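Local coordinates for Lmo1340 protein (Listeria monocytogenes, PDB 4NLM), which is of unknown function but is probably a surface lipoprotein, with a YqgU-like six-bladed beta-propeller domain, at residues Gln38-Lys43 with Glu72-Tyr77; Val335-Leu340 with Gly350-Leu355. All coordinates share one frame; numbering follows the deposited sequence. Where two conformers were deposited one is given.

Interaction 1: Gln38-Lys43 with Glu72-Tyr77; sequences QGVQIK and EELNIY
Gln38 and Val40 meet Leu74, Ile76 and Tyr77 at the seam of the beta propeller, where the short N-terminal strand 40-41, lying on the outer edge of the last blade, comes up against the end of strand 68-75 in the first. One direct backbone bond crosses the seam. The N-H of Gln38 points at the carbonyl oxygen of Ile76, with N to O at 2.8 Å and an N-H...O angle of 157°. Close by, the carbonyl oxygens of Gln38 and Ile76 are 3.2 Å apart, two acceptors that cannot bond to each other. Water 1 satisfies the Gln38 O at 2.7 Å and donates its other hydrogen to Asn75 O, so a second, indirect link joins the two backbones.

Two residues further along the N-terminal segment the contact turns apolar. Val40 and Leu74 reach toward each other tip to tip, branch against branch: Val40 CG1 lies 4.1 Å from Leu74 CD1, and CG2 is equally far from CD2. In Leu74, chi1 of 170° and chi2 of 66° together bring CD1 and CD2 up against the two Val40 methyls, and Ile356 of strand 352-357 touches both side chains.

The chain leaving strand 68-75 is shaped by an Asx turn, in which Asn75 OD1 accepts from Tyr77 N at 2.8 Å. Ile76 CG1 covers one face of the Tyr77 ring, 3.7 Å above its centre. Such a meeting of the N-terminal segment with the last and first blades is a form of the ring closure typical of beta propellers.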
loop_
_atom_site.group_PDB
_atom_site.type_symbol
_atom_site.label_atom_id
_atom_site.label_comp_id
_atom_site.label_asym_id
_atom_site.label_seq_id
_atom_site.Cartn_x
_atom_site.Cartn_y
_atom_site.Cartn_z
ATOM N N GLN A 38 -14.504 18.366 4.788
ATOM C CA GLN A 38 -15.875 18.191 5.229
ATOM C C GLN A 38 -16.192 16.723 5.060
ATOM O O GLN A 38 -15.856 16.127 4.044
ATOM C CB GLN A 38 -16.859 18.997 4.384
ATOM C CG GLN A 38 -16.661 20.495 4.459
ATOM C CD GLN A 38 -17.812 21.273 3.849
ATOM O OE1 GLN A 38 -18.780 20.692 3.352
ATOM N NE2 GLN A 38 -17.717 22.596 3.891
ATOM N N GLY A 39 -16.792 16.124 6.073
ATOM C CA GLY A 39 -17.201 14.737 5.970
ATOM C C GLY A 39 -18.604 14.513 5.454
ATOM O O GLY A 39 -19.442 15.419 5.429
ATOM N N VAL A 40 -18.838 13.289 5.020
ATOM C CA VAL A 40 -20.170 12.847 4.607
ATOM C C VAL A 40 -20.587 11.708 5.519
ATOM O O VAL A 40 -19.748 10.960 5.987
ATOM C CB VAL A 40 -20.241 12.344 3.156
ATOM C CG1 VAL A 40 -19.988 13.486 2.200
ATOM C CG2 VAL A 40 -19.312 11.159 2.920
ATOM N N GLN A 41 -21.896 11.598 5.750
ATOM C CA GLN A 41 -22.454 10.516 6.543
ATOM C C GLN A 41 -22.796 9.341 5.651
ATOM O O GLN A 41 -23.403 9.514 4.599
ATOM C CB GLN A 41 -23.739 10.953 7.263
ATOM C CG GLN A 41 -23.550 11.859 8.473
ATOM C CD GLN A 41 -24.826 12.021 9.282
ATOM O OE1 GLN A 41 -25.819 11.329 9.044
ATOM N NE2 GLN A 41 -24.801 12.926 10.251
ATOM N N ILE A 42 -22.375 8.152 6.056
ATOM C CA ILE A 42 -22.730 6.941 5.333
ATOM C C ILE A 42 -23.062 5.916 6.413
ATOM O O ILE A 42 -22.324 5.761 7.402
ATOM C CB ILE A 42 -21.593 6.413 4.434
ATOM C CG1 ILE A 42 -21.145 7.497 3.470
ATOM C CG2 ILE A 42 -22.057 5.180 3.674
ATOM C CD1 ILE A 42 -19.996 7.082 2.569
ATOM N N LYS A 43 -24.149 5.184 6.188
ATOM C CA LYS A 43 -24.563 4.103 7.078
ATOM C C LYS A 43 -23.407 3.133 7.238
ATOM O O LYS A 43 -22.726 2.772 6.274
ATOM C CB LYS A 43 -25.785 3.360 6.529
ATOM C CG LYS A 43 -27.047 4.209 6.462
ATOM C CD LYS A 43 -28.224 3.437 5.893
ATOM C CE LYS A 43 -29.472 4.304 5.850
ATOM N NZ LYS A 43 -30.612 3.623 5.183
ATOM N N GLU A 72 -17.025 5.469 -6.267
ATOM C CA GLU A 72 -17.248 6.875 -6.546
ATOM C C GLU A 72 -16.007 7.706 -6.241
ATOM O O GLU A 72 -15.213 7.351 -5.364
ATOM C CB GLU A 72 -18.397 7.411 -5.656
ATOM C CG GLU A 72 -19.768 6.811 -5.924
ATOM C CD GLU A 72 -20.786 7.181 -4.867
ATOM O OE1 GLU A 72 -20.514 6.896 -3.699
ATOM O OE2 GLU A 72 -21.846 7.728 -5.222
ATOM N N GLU A 73 -15.889 8.833 -6.953
ATOM C CA GLU A 73 -14.924 9.855 -6.555
ATOM C C GLU A 73 -15.654 10.781 -5.591
ATOM O O GLU A 73 -16.710 11.270 -5.921
ATOM C CB GLU A 73 -14.396 10.603 -7.758
ATOM C CG GLU A 73 -13.388 11.697 -7.395
ATOM C CD GLU A 73 -12.688 12.256 -8.586
ATOM O OE1 GLU A 73 -13.254 12.112 -9.676
ATOM O OE2 GLU A 73 -11.604 12.863 -8.419
ATOM N N LEU A 74 -15.065 11.017 -4.425
ATOM C CA LEU A 74 -15.636 11.869 -3.385
ATOM C C LEU A 74 -14.714 13.049 -3.144
ATOM O O LEU A 74 -13.558 12.855 -2.830
ATOM C CB LEU A 74 -15.787 11.083 -2.094
ATOM C CG LEU A 74 -16.155 11.932 -0.863
ATOM C CD1 LEU A 74 -17.542 12.538 -0.983
ATOM C CD2 LEU A 74 -16.039 11.101 0.390
ATOM N N ASN A 75 -15.241 14.257 -3.315
ATOM C CA ASN A 75 -14.449 15.460 -3.049
ATOM C C ASN A 75 -14.398 15.675 -1.534
ATOM O O ASN A 75 -15.432 15.615 -0.884
ATOM C CB ASN A 75 -15.096 16.663 -3.748
ATOM C CG ASN A 75 -14.283 17.926 -3.616
ATOM O OD1 ASN A 75 -14.190 18.527 -2.543
ATOM N ND2 ASN A 75 -13.671 18.333 -4.704
ATOM N N ILE A 76 -13.207 15.907 -0.993
ATOM C CA ILE A 76 -13.022 16.003 0.457
ATOM C C ILE A 76 -13.447 17.322 1.072
ATOM O O ILE A 76 -13.531 17.415 2.300
ATOM C CB ILE A 76 -11.569 15.711 0.863
ATOM C CG1 ILE A 76 -10.640 16.871 0.471
ATOM C CG2 ILE A 76 -11.071 14.393 0.280
ATOM C CD1 ILE A 76 -9.179 16.643 0.821
ATOM N N TYR A 77 -13.710 18.316 0.227
ATOM C CA TYR A 77 -14.087 19.646 0.705
ATOM C C TYR A 77 -15.551 20.002 0.504
ATOM O O TYR A 77 -16.123 20.712 1.326
ATOM C CB TYR A 77 -13.237 20.736 0.024
ATOM C CG TYR A 77 -11.756 20.629 0.294
ATOM C CD1 TYR A 77 -11.268 20.704 1.596
ATOM C CD2 TYR A 77 -10.841 20.458 -0.734
ATOM C CE1 TYR A 77 -9.916 20.610 1.859
ATOM C CE2 TYR A 77 -9.482 20.371 -0.477
ATOM C CZ TYR A 77 -9.030 20.440 0.819
ATOM O OH TYR A 77 -7.682 20.349 1.085
HETATM O O HOH W 1 -16.437 16.569 1.422
#

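Interaction 2: Val335-Leu340 with Gly350-Leu355; sequences VLYGYL and GKMYNL
With chi1 at -69°, Leu336 sets its CG opposite its own carbonyl carbon, while Leu355 sets CG opposite its backbone N (chi1 176°), from where its CD2 branch reaches Leu336. The two side chains cross obliquely and touch through single methyls, Leu336 CD2 to Leu355 CD2 at 4.0 Å. The next residue along the strand, Tyr337, faces the other side of the sheet and meets Met352, a selenomethionine. In one of the two conformers of Met352 the selenium lies 4.2 Å from Tyr337 CD2 and 5.1 Å from the ring centroid. This is a Met-aromatic contact of oblique approach, 51° off the ring normal.

No hydrogen bond joins the two segments, because they are not sheet neighbours. In the last blade of the propeller, strand 343-346 runs between 334-337 and 352-357, antiparallel to both, and the paired CA atoms stay well apart, 8.9 Å for Leu336 and Leu355. The side chains therefore reach across the middle strand on both of its faces: Val344 packs on Leu336, and Ile345 touches Tyr337 and Met352. On the leucine face the first blade closes in, with Val50 and Trp53 of strand 47-55 against Leu336. On the tyrosine face Ile326 adds an apolar neighbour to the ring, and Tyr337 OH is hydrogen-bonded to the backbone oxygen of Asp322.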
loop_
_atom_site.group_PDB
_atom_site.type_symbol
_atom_site.label_atom_id
_atom_site.label_comp_id
_atom_site.label_asym_id
_atom_site.label_seq_id
_atom_site.Cartn_x
_atom_site.Cartn_y
_atom_site.Cartn_z
ATOM N N VAL A 335 -3.144 13.322 4.776
ATOM C CA VAL A 335 -2.833 11.896 4.876
ATOM C C VAL A 335 -4.086 11.170 5.346
ATOM O O VAL A 335 -4.694 11.535 6.364
ATOM C CB VAL A 335 -1.691 11.694 5.882
ATOM C CG1 VAL A 335 -1.443 10.225 6.182
ATOM C CG2 VAL A 335 -0.424 12.383 5.410
ATOM N N LEU A 336 -4.509 10.171 4.584
ATOM C CA LEU A 336 -5.626 9.311 5.020
ATOM C C LEU A 336 -5.133 8.464 6.160
ATOM O O LEU A 336 -4.016 7.982 6.167
ATOM C CB LEU A 336 -6.112 8.449 3.869
ATOM C CG LEU A 336 -6.830 9.210 2.740
ATOM C CD1 LEU A 336 -6.915 8.346 1.492
ATOM C CD2 LEU A 336 -8.212 9.653 3.198
ATOM N N TYR A 337 -6.039 8.215 7.112
ATOM C CA TYR A 337 -5.716 7.479 8.318
ATOM C C TYR A 337 -6.840 6.523 8.692
ATOM O O TYR A 337 -8.003 6.906 8.650
ATOM C CB TYR A 337 -5.504 8.465 9.489
ATOM C CG TYR A 337 -5.326 7.837 10.860
ATOM C CD1 TYR A 337 -4.224 7.089 11.153
ATOM C CD2 TYR A 337 -6.290 7.989 11.858
ATOM C CE1 TYR A 337 -4.036 6.515 12.383
ATOM C CE2 TYR A 337 -6.139 7.417 13.112
ATOM C CZ TYR A 337 -5.017 6.673 13.379
ATOM O OH TYR A 337 -4.906 6.088 14.637
ATOM N N GLY A 338 -6.447 5.318 9.089
ATOM C CA GLY A 338 -7.395 4.322 9.635
ATOM C C GLY A 338 -7.470 3.093 8.787
ATOM O O GLY A 338 -7.140 3.122 7.585
ATOM N N TYR A 339 -8.006 2.020 9.355
ATOM C CA TYR A 339 -8.173 0.810 8.594
ATOM C C TYR A 339 -9.094 0.999 7.400
ATOM O O TYR A 339 -8.942 0.269 6.393
ATOM C CB TYR A 339 -8.700 -0.336 9.494
ATOM C CG TYR A 339 -7.614 -0.834 10.432
ATOM C CD1 TYR A 339 -6.585 -1.635 9.948
ATOM C CD2 TYR A 339 -7.573 -0.458 11.746
ATOM C CE1 TYR A 339 -5.554 -2.044 10.749
ATOM C CE2 TYR A 339 -6.549 -0.888 12.590
ATOM C CZ TYR A 339 -5.551 -1.690 12.085
ATOM O OH TYR A 339 -4.517 -2.129 12.867
ATOM N N LEU A 340 -10.030 1.954 7.468
ATOM C CA LEU A 340 -10.950 2.222 6.370
ATOM C C LEU A 340 -10.651 3.574 5.678
ATOM O O LEU A 340 -11.439 4.005 4.840
ATOM C CB LEU A 340 -12.393 2.178 6.845
ATOM C CG LEU A 340 -12.788 0.888 7.517
ATOM C CD1 LEU A 340 -14.259 0.964 7.873
ATOM C CD2 LEU A 340 -12.517 -0.343 6.659
ATOM N N GLY A 350 -1.325 19.340 12.263
ATOM C CA GLY A 350 -1.662 18.334 13.236
ATOM C C GLY A 350 -3.165 18.076 13.349
ATOM O O GLY A 350 -3.588 17.204 14.112
ATOM N N LYS A 351 -3.993 18.854 12.660
ATOM C CA LYS A 351 -5.435 18.664 12.774
ATOM C C LYS A 351 -5.920 17.404 12.089
ATOM O O LYS A 351 -5.399 16.993 11.058
ATOM C CB LYS A 351 -6.202 19.852 12.200
ATOM C CG LYS A 351 -6.108 21.098 13.045
ATOM C CD LYS A 351 -7.000 22.219 12.519
ATOM C CE LYS A 351 -8.486 21.901 12.592
ATOM N NZ LYS A 351 -8.961 21.574 13.963
HETATM N N MSE A 352 -6.950 16.813 12.676
HETATM C CA MSE A 352 -7.561 15.588 12.154
HETATM C C MSE A 352 -8.992 15.895 11.795
HETATM O O MSE A 352 -9.643 16.726 12.449
HETATM C CB MSE A 352 -7.429 14.474 13.181
HETATM C CG MSE A 352 -7.901 13.132 12.634
HETATM SE SE MSE A 352 -7.228 11.662 13.771
HETATM C CE MSE A 352 -5.326 12.158 13.906
ATOM N N TYR A 353 -9.486 15.233 10.750
ATOM C CA TYR A 353 -10.827 15.437 10.232
ATOM C C TYR A 353 -11.494 14.122 9.936
ATOM O O TYR A 353 -10.867 13.196 9.458
ATOM C CB TYR A 353 -10.766 16.213 8.935
ATOM C CG TYR A 353 -10.062 17.526 9.068
ATOM C CD1 TYR A 353 -8.687 17.621 8.894
ATOM C CD2 TYR A 353 -10.774 18.672 9.353
ATOM C CE1 TYR A 353 -8.037 18.836 9.028
ATOM C CE2 TYR A 353 -10.139 19.884 9.510
ATOM C CZ TYR A 353 -8.774 19.971 9.330
ATOM O OH TYR A 353 -8.166 21.198 9.483
ATOM N N ASN A 354 -12.784 14.052 10.192
ATOM C CA ASN A 354 -13.561 12.888 9.823
ATOM C C ASN A 354 -14.022 13.103 8.394
ATOM O O ASN A 354 -14.698 14.067 8.076
ATOM C CB ASN A 354 -14.771 12.768 10.734
ATOM C CG ASN A 354 -14.400 12.434 12.164
ATOM O OD1 ASN A 354 -13.458 11.699 12.421
ATOM N ND2 ASN A 354 -15.166 12.960 13.108
ATOM N N LEU A 355 -13.588 12.227 7.506
ATOM C CA LEU A 355 -13.987 12.288 6.100
ATOM C C LEU A 355 -15.307 11.515 5.893
ATOM O O LEU A 355 -16.191 11.971 5.175
ATOM C CB LEU A 355 -12.867 11.743 5.226
ATOM C CG LEU A 355 -13.169 11.646 3.745
ATOM C CD1 LEU A 355 -13.516 13.011 3.167
ATOM C CD2 LEU A 355 -11.954 11.058 3.055
#

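From the N terminus, residues 38-43 run along the outer edge of the last blade before the chain enters the first, so interaction 1 closes a loop that holds strands 47-55 and 58-65 and the start of 68-75. The chain then passes through the rest of the propeller before interaction 2 closes a short loop around strand 343-346 near the C terminus. The two loops follow in series, neither nested nor crossed. They nevertheless meet in space: Val40 N lies 3.0 Å from Leu355 O, a probable hydrogen bond between parallel strands, and Leu355 CD1 packs on Ile76 CG2 at 4.0 Å. Leu355 thus connects the interior of the last blade, the N-terminal strand and the first blade.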